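Local coordinates for CRISPR-associated protein CasA/Cse1 (PDB 4AN8) that serves as the large subunit of the type I-E CRISPR Cascade complex and probably helps to select foreign DNA for adaptive immunity, at residues L382-E387 against L456-L461; R431-A436 against R462-E467. One frame throughout, in Å; residues are numbered along the deposited sequence.

Both contacts are mostly buried and share helix 453-476, which uses one turn against helix 372-403 in contact 1 and the next against helix 429-446 in contact 2, all within the C-terminal helical bundle. In contact 1 the segment axes are nearly parallel, 10.5 Å apart, and Trp457, Met384, Leu461 and Ala385 fill the interface; in contact 2 they run roughly antiparallel at 8.1 Å, with the methyls of Ala436 and Ala464 and the ring of Tyr433 filling the closer gap. Each interface has one partly polar border, Arg458 in the first and Glu467 in the second. The two join where Tyr433 OH lies 2.8 Å from Ala385 O, a probable hydrogen bond, with Leu461 packed beside the hydroxyl.

Contact 1: L382-E387 against L456-L461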
loop_
_atom_site.group_PDB
_atom_site.type_symbol
_atom_site.label_atom_id
_atom_site.label_comp_id
_atom_site.label_asym_id
_atom_site.label_seq_id
_atom_site.Cartn_x
_atom_site.Cartn_y
_atom_site.Cartn_z
ATOM N N LEU A 382 -2.487 -19.807 10.208
ATOM C CA LEU A 382 -1.936 -19.687 8.870
ATOM C C LEU A 382 -1.230 -20.971 8.483
ATOM O O LEU A 382 -1.129 -21.303 7.308
ATOM C CB LEU A 382 -0.981 -18.495 8.772
ATOM C CG LEU A 382 -1.564 -17.243 8.119
ATOM C CD1 LEU A 382 -2.934 -16.948 8.678
ATOM C CD2 LEU A 382 -0.621 -16.048 8.277
ATOM N N LYS A 383 -0.723 -21.684 9.476
ATOM C CA LYS A 383 0.038 -22.898 9.215
ATOM C C LYS A 383 -0.921 -24.013 8.795
ATOM O O LYS A 383 -0.697 -24.690 7.798
ATOM C CB LYS A 383 0.848 -23.300 10.449
ATOM C CG LYS A 383 1.901 -24.362 10.191
ATOM C CD LYS A 383 2.751 -24.591 11.434
ATOM C CE LYS A 383 3.754 -25.732 11.253
ATOM N NZ LYS A 383 3.099 -27.074 11.188
ATOM N N MET A 384 -1.998 -24.178 9.549
ATOM C CA MET A 384 -3.053 -25.097 9.157
ATOM C C MET A 384 -3.477 -24.822 7.720
ATOM O O MET A 384 -3.473 -25.732 6.884
ATOM C CB MET A 384 -4.252 -24.969 10.095
ATOM C CG MET A 384 -3.952 -25.370 11.527
ATOM S SD MET A 384 -5.137 -24.733 12.736
ATOM C CE MET A 384 -6.670 -25.393 12.083
ATOM N N ALA A 385 -3.828 -23.565 7.423
ATOM C CA ALA A 385 -4.352 -23.216 6.116
ATOM C C ALA A 385 -3.333 -23.550 5.033
ATOM O O ALA A 385 -3.702 -24.062 3.972
ATOM C CB ALA A 385 -4.794 -21.755 6.068
ATOM N N GLU A 386 -2.047 -23.331 5.310
ATOM C CA GLU A 386 -1.015 -23.664 4.310
ATOM C C GLU A 386 -0.820 -25.167 4.116
ATOM O O GLU A 386 -0.547 -25.626 3.004
ATOM C CB GLU A 386 0.346 -22.999 4.605
ATOM C CG GLU A 386 0.358 -21.464 4.528
ATOM C CD GLU A 386 0.285 -20.910 3.097
ATOM O OE1 GLU A 386 0.526 -21.663 2.132
ATOM O OE2 GLU A 386 -0.018 -19.708 2.933
ATOM N N GLU A 387 -0.942 -25.936 5.187
ATOM C CA GLU A 387 -0.718 -27.366 5.081
ATOM C C GLU A 387 -1.849 -27.996 4.268
ATOM O O GLU A 387 -1.616 -28.802 3.374
ATOM C CB GLU A 387 -0.616 -28.008 6.466
ATOM C CG GLU A 387 0.705 -27.720 7.172
ATOM C CD GLU A 387 0.806 -28.362 8.552
ATOM O OE1 GLU A 387 -0.129 -29.104 8.942
ATOM O OE2 GLU A 387 1.823 -28.116 9.243
ATOM N N LEU A 456 -12.945 -21.778 15.157
ATOM C CA LEU A 456 -13.704 -21.173 14.071
ATOM C C LEU A 456 -12.938 -21.341 12.759
ATOM O O LEU A 456 -13.521 -21.619 11.713
ATOM C CB LEU A 456 -13.978 -19.693 14.346
ATOM C CG LEU A 456 -15.077 -19.393 15.368
ATOM C CD1 LEU A 456 -16.363 -20.128 15.001
ATOM C CD2 LEU A 456 -14.637 -19.741 16.789
ATOM N N TRP A 457 -11.620 -21.199 12.825
ATOM C CA TRP A 457 -10.805 -21.238 11.624
ATOM C C TRP A 457 -10.850 -22.640 11.037
ATOM O O TRP A 457 -11.022 -22.813 9.821
ATOM C CB TRP A 457 -9.373 -20.836 11.962
ATOM C CG TRP A 457 -8.462 -20.708 10.785
ATOM C CD1 TRP A 457 -7.304 -21.382 10.586
ATOM C CD2 TRP A 457 -8.620 -19.829 9.655
ATOM N NE1 TRP A 457 -6.726 -20.992 9.406
ATOM C CE2 TRP A 457 -7.515 -20.043 8.810
ATOM C CE3 TRP A 457 -9.594 -18.896 9.274
ATOM C CZ2 TRP A 457 -7.343 -19.354 7.607
ATOM C CZ3 TRP A 457 -9.440 -18.222 8.073
ATOM C CH2 TRP A 457 -8.316 -18.454 7.252
ATOM N N ARG A 458 -10.702 -23.637 11.907
ATOM C CA ARG A 458 -10.720 -25.035 11.479
ATOM C C ARG A 458 -12.040 -25.361 10.802
ATOM O O ARG A 458 -12.069 -26.055 9.785
ATOM C CB ARG A 458 -10.480 -25.988 12.645
ATOM C CG ARG A 458 -10.299 -27.430 12.196
ATOM C CD ARG A 458 -9.812 -28.310 13.332
ATOM N NE ARG A 458 -8.929 -27.574 14.230
ATOM C CZ ARG A 458 -9.278 -27.171 15.447
ATOM N NH1 ARG A 458 -10.488 -27.451 15.916
ATOM N NH2 ARG A 458 -8.415 -26.498 16.199
ATOM N N GLU A 459 -13.127 -24.833 11.345
ATOM C CA GLU A 459 -14.420 -24.973 10.693
ATOM C C GLU A 459 -14.397 -24.343 9.301
ATOM O O GLU A 459 -14.897 -24.928 8.330
ATOM C CB GLU A 459 -15.527 -24.344 11.539
ATOM C CG GLU A 459 -15.577 -24.850 12.974
ATOM C CD GLU A 459 -15.651 -26.366 13.068
ATOM O OE1 GLU A 459 -16.101 -27.011 12.095
ATOM O OE2 GLU A 459 -15.250 -26.915 14.120
ATOM N N ALA A 460 -13.814 -23.152 9.197
ATOM C CA ALA A 460 -13.769 -22.464 7.909
ATOM C C ALA A 460 -12.878 -23.216 6.933
ATOM O O ALA A 460 -13.196 -23.317 5.759
ATOM C CB ALA A 460 -13.305 -21.021 8.080
ATOM N N LEU A 461 -11.763 -23.751 7.423
ATOM C CA LEU A 461 -10.890 -24.576 6.586
ATOM C C LEU A 461 -11.651 -25.781 6.014
ATOM O O LEU A 461 -11.543 -26.103 4.826
ATOM C CB LEU A 461 -9.667 -25.054 7.372
ATOM C CG LEU A 461 -8.640 -23.987 7.757
ATOM C CD1 LEU A 461 -7.469 -24.594 8.507
ATOM C CD2 LEU A 461 -8.155 -23.275 6.521
#
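Met384 reaches from helix 372-403 across Leu461 of helix 453-476, the two side chains crossing at about a right angle. Leu461 CD1 takes both ends of the thioether chain, lying 3.6 Å from Met384 CB and 3.8 Å from Met384 CE. The bend at chi3 (57°) turns that terminal methyl toward Arg458, whose NE it approaches obliquely at 3.8 Å. Leu461 CD2 touches both Ala385 CB, at 3.7 Å, and one face of the Trp457 ring of its own helix, displaced toward the rim. With CG anti to the backbone N (chi1 -174°), Trp457 starts its ring out toward helix 372-403, where an indole edge meets Ala385, CZ2 lying 3.8 Å from Ala385 CB. Phe444 of helix 429-446 meets the same indole with its ring inclined to it. At the border, Arg458 NH1 forms a salt bridge with Asp455 of its own helix. Segments 382-387 and 456-461 run nearly parallel (15°), joining two helices of the C-terminal helical bundle by side-chain packing. No hydrogen bond links the segments, so cohesion between them comes from van der Waals contact of apolar groups; the buried Trp457 NE1 adds a polar tie between the helices by donating to Ala381 O, one residue before 382-387.

Contact 2: R431-A436 against R462-E467; sequences RLYWHA and RGAALE
In the helical hairpin formed by helices 429-446 and 453-476, Ala436 and Tyr433 pack against Ala464. The Ala464 methyl is the middle point: its CB lies 3.7 Å from Ala436 CB and, on the neighbouring turn, 3.7 Å from Tyr433 CD1. With CG anti to the backbone N (chi1 173°), Tyr433 starts its ring out toward helix 372-403, and the CD1 edge passes the backbone of Ala465, whose N lies near the ring plane 3.8 Å from Tyr433 CD1. Ala464 CB comes to the same ring obliquely. With only methyls at Ala464 and Ala436, and the Tyr433 ring turned aside, the helices approach closely: 8.1 Å between segment axes and 4.9 Å between Tyr433 CA and Ala464 CA. The two consecutive helices run in roughly opposite directions, 149° between the segments, and belong to the C-terminal four-helix bundle of Cse1. Helix 372-403 closes over Tyr433 with Leu388 and Leu392, and probably accepts its hydroxyl at Ala385 O; helix 483-499 reaches Ala465 through Phe493 and Leu497. At the exposed border, Glu467 extends beyond CG and leaves OE1 3.9 Å from Ala436 CB, but this side chain is poorly ordered and touches a crystal neighbour, so its position carries little weight.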
loop_
_atom_site.group_PDB
_atom_site.type_symbol
_atom_site.label_atom_id
_atom_site.label_comp_id
_atom_site.label_asym_id
_atom_site.label_seq_id
_atom_site.Cartn_x
_atom_site.Cartn_y
_atom_site.Cartn_z
ATOM N N ARG A 431 -8.058 -22.588 -6.316
ATOM C CA ARG A 431 -8.670 -21.274 -6.453
ATOM C C ARG A 431 -9.830 -21.107 -5.482
ATOM O O ARG A 431 -9.936 -20.080 -4.811
ATOM C CB ARG A 431 -9.112 -21.033 -7.895
ATOM C CG ARG A 431 -9.769 -19.693 -8.143
ATOM C CD ARG A 431 -10.020 -19.451 -9.636
ATOM N NE ARG A 431 -10.869 -20.465 -10.267
ATOM C CZ ARG A 431 -12.196 -20.513 -10.159
ATOM N NH1 ARG A 431 -12.847 -19.616 -9.426
ATOM N NH2 ARG A 431 -12.880 -21.473 -10.775
ATOM N N LEU A 432 -10.691 -22.115 -5.368
ATOM C CA LEU A 432 -11.867 -21.960 -4.507
ATOM C C LEU A 432 -11.561 -22.092 -3.017
ATOM O O LEU A 432 -12.142 -21.394 -2.194
ATOM C CB LEU A 432 -12.994 -22.913 -4.910
ATOM C CG LEU A 432 -13.932 -22.329 -5.961
ATOM C CD1 LEU A 432 -13.319 -22.488 -7.332
ATOM C CD2 LEU A 432 -15.297 -23.000 -5.903
ATOM N N TYR A 433 -10.662 -23.000 -2.667
ATOM C CA TYR A 433 -10.199 -23.093 -1.289
ATOM C C TYR A 433 -9.748 -21.695 -0.817
ATOM O O TYR A 433 -10.277 -21.152 0.143
ATOM C CB TYR A 433 -9.054 -24.101 -1.212
ATOM C CG TYR A 433 -8.364 -24.184 0.131
ATOM C CD1 TYR A 433 -9.045 -24.638 1.252
ATOM C CD2 TYR A 433 -7.026 -23.824 0.274
ATOM C CE1 TYR A 433 -8.424 -24.725 2.482
ATOM C CE2 TYR A 433 -6.388 -23.914 1.516
ATOM C CZ TYR A 433 -7.092 -24.366 2.608
ATOM O OH TYR A 433 -6.488 -24.462 3.840
ATOM N N TRP A 434 -8.778 -21.112 -1.515
ATOM C CA TRP A 434 -8.236 -19.806 -1.129
ATOM C C TRP A 434 -9.267 -18.676 -1.203
ATOM O O TRP A 434 -9.361 -17.847 -0.301
ATOM C CB TRP A 434 -6.991 -19.483 -1.950
ATOM C CG TRP A 434 -5.858 -20.365 -1.563
ATOM C CD1 TRP A 434 -5.248 -21.299 -2.338
ATOM C CD2 TRP A 434 -5.214 -20.421 -0.276
ATOM N NE1 TRP A 434 -4.256 -21.923 -1.620
ATOM C CE2 TRP A 434 -4.211 -21.393 -0.355
ATOM C CE3 TRP A 434 -5.380 -19.720 0.924
ATOM C CZ2 TRP A 434 -3.382 -21.708 0.736
ATOM C CZ3 TRP A 434 -4.554 -20.027 2.004
ATOM C CH2 TRP A 434 -3.568 -21.010 1.903
ATOM N N HIS A 435 -10.065 -18.664 -2.261
ATOM C CA HIS A 435 -11.133 -17.676 -2.365
ATOM C C HIS A 435 -12.103 -17.754 -1.187
ATOM O O HIS A 435 -12.536 -16.730 -0.645
ATOM C CB HIS A 435 -11.899 -17.827 -3.673
ATOM C CG HIS A 435 -12.989 -16.819 -3.837
ATOM N ND1 HIS A 435 -12.908 -15.777 -4.733
ATOM C CD2 HIS A 435 -14.172 -16.674 -3.192
ATOM C CE1 HIS A 435 -14.004 -15.040 -4.646
ATOM N NE2 HIS A 435 -14.785 -15.563 -3.718
ATOM N N ALA A 436 -12.451 -18.967 -0.784
ATOM C CA ALA A 436 -13.338 -19.123 0.362
ATOM C C ALA A 436 -12.697 -18.581 1.619
ATOM O O ALA A 436 -13.369 -17.967 2.447
ATOM C CB ALA A 436 -13.715 -20.575 0.557
ATOM N N ARG A 462 -12.429 -26.439 6.867
ATOM C CA ARG A 462 -13.216 -27.594 6.443
ATOM C C ARG A 462 -14.182 -27.199 5.322
ATOM O O ARG A 462 -14.185 -27.799 4.241
ATOM C CB ARG A 462 -13.966 -28.181 7.642
ATOM C CG ARG A 462 -14.203 -29.677 7.572
ATOM C CD ARG A 462 -14.564 -30.250 8.939
ATOM N NE ARG A 462 -13.541 -31.173 9.440
ATOM C CZ ARG A 462 -12.925 -31.057 10.617
ATOM N NH1 ARG A 462 -13.226 -30.056 11.436
ATOM N NH2 ARG A 462 -12.010 -31.947 10.982
ATOM N N GLY A 463 -14.974 -26.161 5.570
ATOM C CA GLY A 463 -15.955 -25.704 4.606
ATOM C C GLY A 463 -15.312 -25.245 3.321
ATOM O O GLY A 463 -15.847 -25.475 2.227
ATOM N N ALA A 464 -14.165 -24.578 3.433
ATOM C CA ALA A 464 -13.466 -24.121 2.241
ATOM C C ALA A 464 -13.053 -25.322 1.399
ATOM O O ALA A 464 -13.294 -25.355 0.193
ATOM C CB ALA A 464 -12.239 -23.275 2.620
ATOM N N ALA A 465 -12.409 -26.295 2.041
ATOM C CA ALA A 465 -11.973 -27.514 1.355
ATOM C C ALA A 465 -13.163 -28.303 0.752
ATOM O O ALA A 465 -13.150 -28.635 -0.441
ATOM C CB ALA A 465 -11.153 -28.398 2.300
ATOM N N LEU A 466 -14.179 -28.569 1.575
ATOM C CA LEU A 466 -15.413 -29.251 1.146
ATOM C C LEU A 466 -16.091 -28.560 -0.019
ATOM O O LEU A 466 -16.455 -29.198 -0.998
ATOM C CB LEU A 466 -16.413 -29.344 2.296
ATOM C CG LEU A 466 -16.173 -30.456 3.308
ATOM C CD1 LEU A 466 -17.020 -30.245 4.556
ATOM C CD2 LEU A 466 -16.455 -31.799 2.679
ATOM N N GLU A 467 -16.261 -27.250 0.091
ATOM C CA GLU A 467 -16.841 -26.462 -0.985
ATOM C C GLU A 467 -16.013 -26.541 -2.267
ATOM O O GLU A 467 -16.558 -26.553 -3.364
ATOM C CB GLU A 467 -16.985 -25.006 -0.534
ATOM C CG GLU A 467 -17.738 -24.112 -1.500
ATOM C CD GLU A 467 -18.104 -22.770 -0.886
ATOM O OE1 GLU A 467 -17.229 -22.137 -0.254
ATOM O OE2 GLU A 467 -19.275 -22.354 -1.026
#